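Local coordinates for TIR-like domain-containing protein (Prevotella corporis, PDB 7EBD) that is a prokaryotic member of the STING family, a dimer that holds C2E in a pocket lined by both subunits, at residues Ser13-Gly17 against Phe18-Ala22; Ala61-Phe64 against Tyr65-Gln68; Lys89-Asp93 against Thr94-Tyr98; Glu133-Asn136 against Phe137-Val140. All coordinates share one frame; numbering follows the deposited sequence.

Contact 1. Residues Ser13-Gly17 against Phe18-Ala22; sequences SYFEG and FVKLA. With C2E (9,9'-[(2R,3R,3aS,5S,7aR,9R,10R,10aS,12S,14aR)-3,5,10,12-tetrahydroxy-5,12-dioxidooctahydro-2H,7H-difuro[3,2-d:3',2'-j][1,3,7,9,2,8]tetraoxadiphosphacyclododecine-2,9-diyl]bis(2-amino-1,9-dihydro-6H-purin-6-one)), chain E.
Tyr14 (chi1 180°) and Phe18 (chi1 172°) both send CG away from their backbone nitrogen, and one helical turn apart this lays the two side chains alongside each other, pointing the same way. Their planes are turned by only 28°, but one ring is displaced laterally from the other and little of either overlaps: Tyr14 CE1 lies 3.6 Å from Phe18 CD2. Val19 CG2 reaches the CE2 side of the phenol, 3.4 Å from Tyr14 CE2, approaching from the same side of its plane as Phe18, the Tyr14 and Val19 side chains crossing at about a right angle. Tyr14 OH is satisfied by a hydrogen bond to Asp99.

One residue further along, Lys20 CB sits over a face of the Phe15 ring in a CH-pi contact, 4.2 Å from its centroid. The lysine chain then bends back at its end, bringing CE to 3.3 Å from Glu16 OE2, while NZ makes only a long salt bridge with the same oxygen; the stronger ionic partner of Glu16 is Lys109 of the second subunit.

The backbone is widened here. Lys20 N bonds to Phe15 O at 3.0 Å, in the carbonyl plane, and Val19 N reaches Tyr14 O in a weak but straight bond, both spanning five residues. Gly17 lies at this bulge beside C2E, its O 3.5 Å from C2E C8. C2E also meets Phe18, its N3 over one ring face and 3.5 Å from CD1, and its O4' lies at the Tyr14 edge. A pi-type turn in helix 6-28 thus forms one wall of the C2E pocket.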
loop_
_atom_site.group_PDB
_atom_site.type_symbol
_atom_site.label_atom_id
_atom_site.label_comp_id
_atom_site.label_asym_id
_atom_site.label_seq_id
_atom_site.Cartn_x
_atom_site.Cartn_y
_atom_site.Cartn_z
ATOM N N SER A 13 2.697 4.525 6.618
ATOM C CA SER A 13 2.682 3.318 5.796
ATOM C C SER A 13 3.181 3.604 4.386
ATOM O O SER A 13 3.938 2.810 3.814
ATOM C CB SER A 13 1.273 2.726 5.752
ATOM O OG SER A 13 0.919 2.149 6.994
ATOM N N TYR A 14 2.781 4.744 3.817
ATOM C CA TYR A 14 3.233 5.109 2.479
ATOM C C TYR A 14 4.738 5.340 2.448
ATOM O O TYR A 14 5.416 4.942 1.493
ATOM C CB TYR A 14 2.476 6.354 2.011
ATOM C CG TYR A 14 2.851 6.853 0.635
ATOM C CD1 TYR A 14 2.657 6.062 -0.489
ATOM C CD2 TYR A 14 3.373 8.129 0.457
ATOM C CE1 TYR A 14 2.990 6.519 -1.751
ATOM C CE2 TYR A 14 3.706 8.595 -0.802
ATOM C CZ TYR A 14 3.515 7.784 -1.902
ATOM O OH TYR A 14 3.846 8.244 -3.156
ATOM N N PHE A 15 5.284 5.961 3.495
ATOM C CA PHE A 15 6.721 6.206 3.545
ATOM C C PHE A 15 7.498 4.907 3.723
ATOM O O PHE A 15 8.507 4.683 3.045
ATOM C CB PHE A 15 7.038 7.186 4.676
ATOM C CG PHE A 15 8.507 7.436 4.875
ATOM C CD1 PHE A 15 9.176 8.376 4.108
ATOM C CD2 PHE A 15 9.219 6.735 5.837
ATOM C CE1 PHE A 15 10.526 8.607 4.292
ATOM C CE2 PHE A 15 10.570 6.960 6.024
ATOM C CZ PHE A 15 11.224 7.898 5.251
ATOM N N GLU A 16 7.034 4.032 4.619
ATOM C CA GLU A 16 7.755 2.792 4.894
ATOM C C GLU A 16 7.674 1.822 3.723
ATOM O O GLU A 16 8.632 1.089 3.452
ATOM C CB GLU A 16 7.212 2.140 6.166
ATOM C CG GLU A 16 7.529 2.894 7.451
ATOM C CD GLU A 16 9.021 3.048 7.687
ATOM O OE1 GLU A 16 9.464 4.171 8.004
ATOM O OE2 GLU A 16 9.754 2.047 7.545
ATOM N N GLY A 17 6.541 1.791 3.025
ATOM C CA GLY A 17 6.332 0.828 1.968
ATOM C C GLY A 17 6.669 1.280 0.566
ATOM O O GLY A 17 6.551 0.479 -0.366
ATOM N N PHE A 18 7.085 2.531 0.369
ATOM C CA PHE A 18 7.360 2.998 -0.985
ATOM C C PHE A 18 8.416 4.095 -1.038
ATOM O O PHE A 18 9.461 3.922 -1.676
ATOM C CB PHE A 18 6.072 3.493 -1.646
ATOM C CG PHE A 18 6.295 4.164 -2.969
ATOM C CD1 PHE A 18 6.620 3.419 -4.092
ATOM C CD2 PHE A 18 6.185 5.540 -3.092
ATOM C CE1 PHE A 18 6.832 4.033 -5.313
ATOM C CE2 PHE A 18 6.396 6.160 -4.309
ATOM C CZ PHE A 18 6.719 5.407 -5.422
ATOM N N VAL A 19 8.154 5.225 -0.377
ATOM C CA VAL A 19 9.003 6.407 -0.538
ATOM C C VAL A 19 10.432 6.111 -0.103
ATOM O O VAL A 19 11.395 6.439 -0.806
ATOM C CB VAL A 19 8.417 7.599 0.238
ATOM C CG1 VAL A 19 9.347 8.801 0.144
ATOM C CG2 VAL A 19 7.043 7.946 -0.293
ATOM N N LYS A 20 10.591 5.497 1.071
ATOM C CA LYS A 20 11.926 5.199 1.581
ATOM C C LYS A 20 12.676 4.259 0.644
ATOM O O LYS A 20 13.846 4.494 0.312
ATOM C CB LYS A 20 11.819 4.610 2.988
ATOM C CG LYS A 20 13.151 4.353 3.671
ATOM C CD LYS A 20 12.951 4.022 5.142
ATOM C CE LYS A 20 12.067 2.799 5.325
ATOM N NZ LYS A 20 12.777 1.535 4.985
ATOM N N LEU A 21 12.010 3.194 0.195
ATOM C CA LEU A 21 12.652 2.233 -0.697
ATOM C C LEU A 21 12.996 2.867 -2.039
ATOM O O LEU A 21 14.069 2.609 -2.598
ATOM C CB LEU A 21 11.742 1.022 -0.897
ATOM C CG LEU A 21 11.122 0.398 0.356
ATOM C CD1 LEU A 21 10.160 -0.721 -0.020
ATOM C CD2 LEU A 21 12.202 -0.108 1.302
ATOM N N ALA A 22 12.098 3.702 -2.570
ATOM C CA ALA A 22 12.366 4.359 -3.846
ATOM C C ALA A 22 13.542 5.322 -3.739
ATOM O O ALA A 22 14.396 5.369 -4.632
ATOM C CB ALA A 22 11.114 5.090 -4.333
HETATM P P1 C2E E . 2.029 -1.254 1.491
HETATM O O2P C2E E . 2.954 -2.366 1.060
HETATM O O1P C2E E . 2.546 -0.819 2.835
HETATM O "O5'" C2E E . 2.137 0.100 0.573
HETATM C "C5'" C2E E . 1.609 1.279 1.098
HETATM C "C4'" C2E E . 1.407 2.300 -0.057
HETATM O "O4'" C2E E . 2.560 2.594 -0.592
HETATM C "C3'" C2E E . 0.576 1.673 -1.197
HETATM O "O3'" C2E E . -0.735 1.909 -0.985
HETATM C "C2'" C2E E . 1.088 2.434 -2.433
HETATM O "O2'" C2E E . 0.410 3.762 -2.546
HETATM C "C1'" C2E E . 2.362 2.628 -2.200
HETATM N N9 C2E E . 3.146 1.599 -2.824
HETATM C C8 C2E E . 3.542 0.484 -2.191
HETATM N N7 C2E E . 4.238 -0.204 -3.121
HETATM C C5 C2E E . 4.247 0.494 -4.265
HETATM C C6 C2E E . 4.870 0.221 -5.639
HETATM O O6 C2E E . 5.483 -0.773 -5.833
HETATM N N1 C2E E . 4.711 1.170 -6.696
HETATM C C2 C2E E . 3.967 2.381 -6.475
HETATM N N2 C2E E . 3.803 3.345 -7.546
HETATM N N3 C2E E . 3.373 2.642 -5.167
HETATM C C4 C2E E . 3.548 1.649 -4.074
HETATM P P11 C2E E . -1.728 0.919 -1.881
HETATM O O21 C2E E . -1.630 1.060 -3.381
HETATM O O11 C2E E . -3.138 1.338 -1.536
HETATM O O5A C2E E . -1.526 -0.603 -1.278
HETATM C C5A C2E E . -2.117 -0.729 -0.013
HETATM C C4A C2E E . -1.796 -2.055 0.557
HETATM O O4A C2E E . -2.309 -3.006 -0.176
HETATM C C3A C2E E . -0.136 -2.317 0.550
HETATM O O3A C2E E . 0.476 -1.740 1.794
HETATM C C2A C2E E . 0.002 -3.531 0.537
HETATM O O2A C2E E . -0.128 -4.109 1.922
HETATM C C1A C2E E . -1.234 -4.048 -0.368
HETATM N N91 C2E E . -0.873 -4.115 -1.624
HETATM C C81 C2E E . -1.027 -3.231 -2.628
HETATM N N71 C2E E . -0.479 -3.784 -3.727
HETATM C C51 C2E E . -0.006 -4.980 -3.393
HETATM C C61 C2E E . 0.709 -6.051 -4.214
HETATM O O61 C2E E . 0.924 -5.868 -5.362
HETATM N N11 C2E E . 1.121 -7.271 -3.596
HETATM C C21 C2E E . 0.860 -7.489 -2.197
HETATM N N21 C2E E . 1.279 -8.729 -1.567
HETATM N N31 C2E E . 0.177 -6.465 -1.416
HETATM C C41 C2E E . -0.251 -5.195 -2.070
#

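Contact 2. Residues Ala61-Phe64 against Tyr65-Gln68; sequences AMLF and YKKQ
Backbone bonds link Ala61-Phe64 to Tyr65-Gln68 in the regular four-residue spacing of an alpha-helix. Tyr65 N binds Ala61 O, Lys66 N binds the O of Met62 (modelled as selenomethionine), and Lys67 N binds Leu63 O, each at 2.9 Å. The series ends in a weak, bent bond from Gln68 N to Phe64 O, at 126°, as helix 57-67 runs out.

Contacts on ring faces come next. Ala61 O serves two purposes, since besides accepting the Tyr65 N-H it stands over one face of the Tyr65 ring, 3.0 Å from CG. The phenol sits there because its CG is placed beside the backbone N (chi1 -61°), which folds the ring back along the preceding turn, and Ala61 CB packs on it 4.0 Å from CE2. Gln68 CG lies over a face of the Phe64 ring in a CH-pi contact, 3.8 Å from the centroid, and the bend at chi2 takes the amide out past the CE1 side of the ring, NE2 coming to 3.7 Å from Phe64 CE1.

Apolar contacts complete the set. Tyr65 CD1 meets the edge of the Phe64 ring at CD2, 3.6 Å away. Leu63 and Lys67 cross at a slant, the aliphatic CE of the lysine resting 3.8 Å from Leu63 CG.

Phe64 reaches Tyr98 and Met100, and Tyr65 OH is hydrogen-bonded to Met100 N. The chemistry is therefore divided: the aromatic pair is turned to strand 94-99 and the loop after it, whereas Lys67 lends its aliphatic chain to Leu63 on the exposed side.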
loop_
_atom_site.group_PDB
_atom_site.type_symbol
_atom_site.label_atom_id
_atom_site.label_comp_id
_atom_site.label_asym_id
_atom_site.label_seq_id
_atom_site.Cartn_x
_atom_site.Cartn_y
_atom_site.Cartn_z
ATOM N N ALA A 61 -4.676 9.126 -10.914
ATOM C CA ALA A 61 -3.266 8.804 -11.106
ATOM C C ALA A 61 -2.975 8.432 -12.553
ATOM O O ALA A 61 -1.988 8.898 -13.129
ATOM C CB ALA A 61 -2.854 7.671 -10.167
HETATM N N MSE A 62 -3.823 7.603 -13.157
HETATM C CA MSE A 62 -3.653 7.219 -14.557
HETATM C C MSE A 62 -3.719 8.434 -15.479
HETATM O O MSE A 62 -2.901 8.582 -16.394
HETATM C CB MSE A 62 -4.710 6.191 -14.969
HETATM C CG MSE A 62 -4.395 4.771 -14.528
HETATM SE SE MSE A 62 -5.730 3.461 -15.089
HETATM C CE MSE A 62 -7.180 3.958 -13.886
ATOM N N LEU A 63 -4.694 9.308 -15.224
ATOM C CA LEU A 63 -4.839 10.510 -16.036
ATOM C C LEU A 63 -3.625 11.421 -15.896
ATOM O O LEU A 63 -3.121 11.953 -16.891
ATOM C CB LEU A 63 -6.117 11.252 -15.647
ATOM C CG LEU A 63 -6.644 12.289 -16.639
ATOM C CD1 LEU A 63 -6.955 11.643 -17.982
ATOM C CD2 LEU A 63 -7.873 12.984 -16.074
ATOM N N PHE A 64 -3.135 11.603 -14.667
ATOM C CA PHE A 64 -1.960 12.441 -14.455
ATOM C C PHE A 64 -0.727 11.843 -15.119
ATOM O O PHE A 64 0.087 12.568 -15.703
ATOM C CB PHE A 64 -1.722 12.640 -12.958
ATOM C CG PHE A 64 -0.430 13.333 -12.632
ATOM C CD1 PHE A 64 -0.315 14.707 -12.757
ATOM C CD2 PHE A 64 0.667 12.612 -12.189
ATOM C CE1 PHE A 64 0.871 15.350 -12.452
ATOM C CE2 PHE A 64 1.856 13.249 -11.883
ATOM C CZ PHE A 64 1.957 14.619 -12.014
ATOM N N TYR A 65 -0.570 10.520 -15.041
ATOM C CA TYR A 65 0.583 9.876 -15.661
ATOM C C TYR A 65 0.538 10.000 -17.177
ATOM O O TYR A 65 1.574 10.224 -17.817
ATOM C CB TYR A 65 0.662 8.404 -15.252
ATOM C CG TYR A 65 0.810 8.168 -13.764
ATOM C CD1 TYR A 65 1.304 9.161 -12.927
ATOM C CD2 TYR A 65 0.465 6.947 -13.198
ATOM C CE1 TYR A 65 1.442 8.947 -11.569
ATOM C CE2 TYR A 65 0.601 6.723 -11.842
ATOM C CZ TYR A 65 1.090 7.725 -11.032
ATOM O OH TYR A 65 1.226 7.503 -9.682
ATOM N N LYS A 66 -0.649 9.863 -17.775
ATOM C CA LYS A 66 -0.734 9.971 -19.228
ATOM C C LYS A 66 -0.553 11.417 -19.683
ATOM O O LYS A 66 0.059 11.672 -20.725
ATOM C CB LYS A 66 -2.066 9.397 -19.720
ATOM C CG LYS A 66 -2.216 9.312 -21.243
ATOM C CD LYS A 66 -2.815 10.568 -21.860
ATOM C CE LYS A 66 -4.313 10.636 -21.633
ATOM N NZ LYS A 66 -4.803 12.041 -21.570
ATOM N N LYS A 67 -1.064 12.377 -18.907
ATOM C CA LYS A 67 -0.921 13.781 -19.278
ATOM C C LYS A 67 0.502 14.293 -19.095
ATOM O O LYS A 67 0.843 15.343 -19.649
ATOM C CB LYS A 67 -1.890 14.650 -18.475
ATOM C CG LYS A 67 -3.356 14.446 -18.828
ATOM C CD LYS A 67 -4.234 15.450 -18.099
ATOM C CE LYS A 67 -5.673 15.387 -18.578
ATOM N NZ LYS A 67 -6.523 16.403 -17.896
ATOM N N GLN A 68 1.337 13.585 -18.336
ATOM C CA GLN A 68 2.717 13.992 -18.116
ATOM C C GLN A 68 3.699 13.292 -19.045
ATOM O O GLN A 68 4.894 13.599 -19.004
ATOM C CB GLN A 68 3.117 13.735 -16.659
ATOM C CG GLN A 68 2.428 14.638 -15.647
ATOM C CD GLN A 68 2.801 16.098 -15.803
ATOM O OE1 GLN A 68 3.944 16.429 -16.116
ATOM N NE2 GLN A 68 1.834 16.982 -15.583
#

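Contact 3. Residues Lys89-Asp93 against Thr94-Tyr98; sequences KEEGD and TLEVY
Lys89 and Glu96 face each other as an antiparallel hydrogen-bonded pair, Lys89 N to Glu96 O and Glu96 N to Lys89 O, both at 2.9 Å. Glu90 with Leu95 is a non-hydrogen-bonded pair, and Glu91 with Thr94 closes the ladder. Glu91 N to Thr94 O is almost straight at 177°, while the return bond from Thr94 N meets Glu91 O from above its carbonyl plane. Gly92 and Asp93 form the corner of a type II' turn, Gly92 taking the positive phi (64°) that this turn needs.

Polar side chains gather on the face shared by Lys89, Glu91 and Glu96. Tyr98 OH donates to Glu96 OE2 at 3.0 Å from above the carboxylate plane. Lys89 runs alongside Glu96, but NZ stays 4.6 Å from OE2, beyond a salt bridge; it probably eases the like charges of Glu91 OE1 and Glu96 OE2, 4.3 Å apart.

Carbon atoms also rest against oxygens: Glu91 CB lies 3.5 Å from Glu96 OE1, and on the other face Leu95 CD1 touches Lys89 O.

This hairpin joins strands 84-91 and 94-99 of the mixed sheet, with strand 42-47 hydrogen-bonded along the far side of 94-99 through Leu95 and Val97.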
loop_
_atom_site.group_PDB
_atom_site.type_symbol
_atom_site.label_atom_id
_atom_site.label_comp_id
_atom_site.label_asym_id
_atom_site.label_seq_id
_atom_site.Cartn_x
_atom_site.Cartn_y
_atom_site.Cartn_z
ATOM N N LYS A 89 10.085 9.439 -16.416
ATOM C CA LYS A 89 10.468 10.044 -17.681
ATOM C C LYS A 89 11.902 10.540 -17.562
ATOM O O LYS A 89 12.498 10.547 -16.479
ATOM C CB LYS A 89 9.523 11.186 -18.076
ATOM C CG LYS A 89 9.684 12.444 -17.242
ATOM C CD LYS A 89 8.643 13.490 -17.603
ATOM C CE LYS A 89 9.222 14.548 -18.528
ATOM N NZ LYS A 89 8.327 15.733 -18.644
ATOM N N GLU A 90 12.455 10.943 -18.701
ATOM C CA GLU A 90 13.814 11.452 -18.792
ATOM C C GLU A 90 13.767 12.958 -18.999
ATOM O O GLU A 90 13.027 13.447 -19.859
ATOM C CB GLU A 90 14.568 10.776 -19.940
ATOM C CG GLU A 90 15.775 11.547 -20.441
ATOM C CD GLU A 90 16.354 10.957 -21.712
ATOM O OE1 GLU A 90 16.493 9.719 -21.785
ATOM O OE2 GLU A 90 16.666 11.733 -22.640
ATOM N N GLU A 91 14.544 13.691 -18.202
ATOM C CA GLU A 91 14.699 15.140 -18.335
ATOM C C GLU A 91 16.201 15.395 -18.382
ATOM O O GLU A 91 16.853 15.517 -17.341
ATOM C CB GLU A 91 14.023 15.889 -17.191
ATOM C CG GLU A 91 14.118 17.405 -17.295
ATOM C CD GLU A 91 12.885 18.026 -17.924
ATOM O OE1 GLU A 91 12.056 17.274 -18.481
ATOM O OE2 GLU A 91 12.742 19.266 -17.862
ATOM N N GLY A 92 16.744 15.452 -19.591
ATOM C CA GLY A 92 18.182 15.579 -19.745
ATOM C C GLY A 92 18.867 14.343 -19.200
ATOM O O GLY A 92 18.627 13.218 -19.652
ATOM N N ASP A 93 19.715 14.538 -18.194
ATOM C CA ASP A 93 20.405 13.444 -17.530
ATOM C C ASP A 93 19.700 12.999 -16.257
ATOM O O ASP A 93 20.233 12.161 -15.523
ATOM C CB ASP A 93 21.848 13.844 -17.216
ATOM C CG ASP A 93 22.668 14.095 -18.466
ATOM O OD1 ASP A 93 22.626 13.253 -19.386
ATOM O OD2 ASP A 93 23.354 15.137 -18.527
ATOM N N THR A 94 18.516 13.537 -15.982
ATOM C CA THR A 94 17.791 13.247 -14.754
ATOM C C THR A 94 16.655 12.271 -15.026
ATOM O O THR A 94 15.945 12.384 -16.030
ATOM C CB THR A 94 17.238 14.534 -14.137
ATOM O OG1 THR A 94 18.311 15.457 -13.919
ATOM C CG2 THR A 94 16.552 14.243 -12.807
ATOM N N LEU A 95 16.496 11.302 -14.131
ATOM C CA LEU A 95 15.357 10.393 -14.157
ATOM C C LEU A 95 14.302 10.934 -13.199
ATOM O O LEU A 95 14.520 10.971 -11.982
ATOM C CB LEU A 95 15.771 8.977 -13.767
ATOM C CG LEU A 95 14.619 7.973 -13.669
ATOM C CD1 LEU A 95 14.048 7.657 -15.043
ATOM C CD2 LEU A 95 15.062 6.709 -12.961
ATOM N N GLU A 96 13.165 11.366 -13.744
ATOM C CA GLU A 96 12.082 11.927 -12.943
ATOM C C GLU A 96 11.004 10.863 -12.774
ATOM O O GLU A 96 10.327 10.500 -13.740
ATOM C CB GLU A 96 11.514 13.188 -13.590
ATOM C CG GLU A 96 12.537 14.287 -13.809
ATOM C CD GLU A 96 11.904 15.585 -14.269
ATOM O OE1 GLU A 96 12.548 16.647 -14.121
ATOM O OE2 GLU A 96 10.760 15.546 -14.767
ATOM N N VAL A 97 10.863 10.353 -11.554
ATOM C CA VAL A 97 9.843 9.377 -11.198
ATOM C C VAL A 97 8.694 10.119 -10.540
ATOM O O VAL A 97 8.916 11.037 -9.743
ATOM C CB VAL A 97 10.419 8.302 -10.257
ATOM C CG1 VAL A 97 9.366 7.262 -9.916
ATOM C CG2 VAL A 97 11.643 7.658 -10.881
ATOM N N TYR A 98 7.464 9.734 -10.868
ATOM C CA TYR A 98 6.289 10.360 -10.283
ATOM C C TYR A 98 5.413 9.308 -9.619
ATOM O O TYR A 98 5.368 8.152 -10.048
ATOM C CB TYR A 98 5.476 11.126 -11.340
ATOM C CG TYR A 98 6.170 12.354 -11.894
ATOM C CD1 TYR A 98 7.144 12.243 -12.877
ATOM C CD2 TYR A 98 5.839 13.624 -11.439
ATOM C CE1 TYR A 98 7.777 13.365 -13.384
ATOM C CE2 TYR A 98 6.466 14.749 -11.941
ATOM C CZ TYR A 98 7.433 14.615 -12.913
ATOM O OH TYR A 98 8.058 15.735 -13.412
#

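Contact 4. Residues Glu133-Asn136 against Phe137-Val140; sequences EMNN and FKRV
Asn136 OD1 lies at the edge of the Arg139 guanidinium, in its plane, where it accepts from NH2 at 2.8 Å in a bond of 168°. The amide and guanidinium planes are 44° apart, and the donor is tilted somewhat from the amide C=O plane. The edge of the Phe137 ring faces Met134 O, which lies near the ring plane.

The Asn136 amide is shared between partners. With CG swung away from the backbone N (chi1 -176°) it projects beside the next turn, OD1 toward the arginine, whose chain bends at chi3 to meet it. ND2 is engaged by Ser7 OG and Thr8 OG1, so bonds at both ends fix the amide's rotation. Glu133 OE2 is bonded to Ser7 as well.

Val140 packs against the same turn, CG2 being 3.2 Å from Asn136 O, which also receives Val140 N at 2.9 Å. Equivalent four-residue bonds run from Phe137 N to Glu133 O, Lys138 N to Met134 O and Arg139 N to Asn135 O. Lys138 lies along Asn135, its CE 3.8 Å from OD1.

Phe137 directs its buried ring to Ile10 and Ala11, and Val140 also touches Ala11. Polar bonds to Ser7 and Thr8 and apolar packing on Ile10 and Ala11 together join one side of the regular alpha-helix 124-146 to the start of helix 6-28, a helix-helix packing of the STING fold.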
loop_
_atom_site.group_PDB
_atom_site.type_symbol
_atom_site.label_atom_id
_atom_site.label_comp_id
_atom_site.label_asym_id
_atom_site.label_seq_id
_atom_site.Cartn_x
_atom_site.Cartn_y
_atom_site.Cartn_z
ATOM N N GLU A 133 -7.095 16.529 6.434
ATOM C CA GLU A 133 -6.447 15.227 6.303
ATOM C C GLU A 133 -5.323 15.273 5.275
ATOM O O GLU A 133 -4.248 14.704 5.496
ATOM C CB GLU A 133 -7.473 14.155 5.938
ATOM C CG GLU A 133 -8.332 13.700 7.108
ATOM C CD GLU A 133 -7.544 12.912 8.139
ATOM O OE1 GLU A 133 -7.430 11.677 7.985
ATOM O OE2 GLU A 133 -7.038 13.524 9.103
HETATM N N MSE A 134 -5.548 15.953 4.154
HETATM C CA MSE A 134 -4.522 16.117 3.128
HETATM C C MSE A 134 -3.284 16.833 3.662
HETATM O O MSE A 134 -2.150 16.389 3.448
HETATM C CB MSE A 134 -5.081 16.895 1.935
HETATM C CG MSE A 134 -6.130 16.144 1.146
HETATM SE SE MSE A 134 -5.381 14.620 0.207
HETATM C CE MSE A 134 -5.222 15.411 -1.566
ATOM N N ASN A 135 -3.515 17.948 4.358
ATOM C CA ASN A 135 -2.407 18.738 4.880
ATOM C C ASN A 135 -1.636 17.970 5.942
ATOM O O ASN A 135 -0.403 18.032 5.982
ATOM C CB ASN A 135 -2.921 20.062 5.444
ATOM C CG ASN A 135 -3.520 20.954 4.377
ATOM O OD1 ASN A 135 -3.129 20.894 3.211
ATOM N ND2 ASN A 135 -4.472 21.792 4.771
ATOM N N ASN A 136 -2.338 17.224 6.799
ATOM C CA ASN A 136 -1.644 16.424 7.801
ATOM C C ASN A 136 -0.847 15.297 7.156
ATOM O O ASN A 136 0.276 15.004 7.583
ATOM C CB ASN A 136 -2.641 15.863 8.813
ATOM C CG ASN A 136 -1.961 15.107 9.935
ATOM O OD1 ASN A 136 -1.325 15.704 10.803
ATOM N ND2 ASN A 136 -2.085 13.784 9.921
ATOM N N PHE A 137 -1.412 14.651 6.132
ATOM C CA PHE A 137 -0.670 13.633 5.397
ATOM C C PHE A 137 0.612 14.215 4.818
ATOM O O PHE A 137 1.696 13.639 4.972
ATOM C CB PHE A 137 -1.553 13.041 4.293
ATOM C CG PHE A 137 -0.835 12.087 3.376
ATOM C CD1 PHE A 137 -0.765 10.737 3.676
ATOM C CD2 PHE A 137 -0.248 12.537 2.202
ATOM C CE1 PHE A 137 -0.113 9.858 2.831
ATOM C CE2 PHE A 137 0.407 11.662 1.355
ATOM C CZ PHE A 137 0.473 10.320 1.670
ATOM N N LYS A 138 0.503 15.371 4.156
ATOM C CA LYS A 138 1.679 15.999 3.561
ATOM C C LYS A 138 2.695 16.394 4.626
ATOM O O LYS A 138 3.904 16.233 4.427
ATOM C CB LYS A 138 1.263 17.214 2.732
ATOM C CG LYS A 138 0.473 16.858 1.482
ATOM C CD LYS A 138 0.307 18.056 0.562
ATOM C CE LYS A 138 -0.414 19.194 1.259
ATOM N NZ LYS A 138 -0.562 20.377 0.368
ATOM N N ARG A 139 2.225 16.899 5.767
ATOM C CA ARG A 139 3.137 17.320 6.825
ATOM C C ARG A 139 3.891 16.131 7.408
ATOM O O ARG A 139 5.111 16.191 7.601
ATOM C CB ARG A 139 2.361 18.052 7.922
ATOM C CG ARG A 139 3.210 18.455 9.116
ATOM C CD ARG A 139 2.351 18.949 10.271
ATOM N NE ARG A 139 1.510 17.889 10.822
ATOM C CZ ARG A 139 1.885 17.069 11.801
ATOM N NH1 ARG A 139 3.090 17.186 12.343
ATOM N NH2 ARG A 139 1.053 16.134 12.241
ATOM N N VAL A 140 3.180 15.038 7.695
ATOM C CA VAL A 140 3.836 13.854 8.246
ATOM C C VAL A 140 4.809 13.265 7.232
ATOM O O VAL A 140 5.924 12.857 7.585
ATOM C CB VAL A 140 2.791 12.818 8.700
ATOM C CG1 VAL A 140 3.473 11.529 9.133
ATOM C CG2 VAL A 140 1.944 13.380 9.832
#

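In the fold
Along the chain the four contacts follow in series, each a continuous local piece of the prokaryotic STING domain. Contacts 1 and 4 lie on helices 6-28 and 124-146, their centres about 16 Å apart, and meet where Tyr14 CD2 packs 3.8 Å from Phe137 CZ. Contact 2, on helix 57-67, is about 15 Å between centres from the hairpin of contact 3, touching it through Phe64 and Tyr98. Contacts 3 and 4 lie farthest apart, about 26 Å between centres, on opposite sides of the chain's centre. Two touching pairs thus result, one between helices and one between helix and sheet; contact 1 lines the C2E pocket directly, and the Tyr65 side chain comes within about 5 Å of C2E.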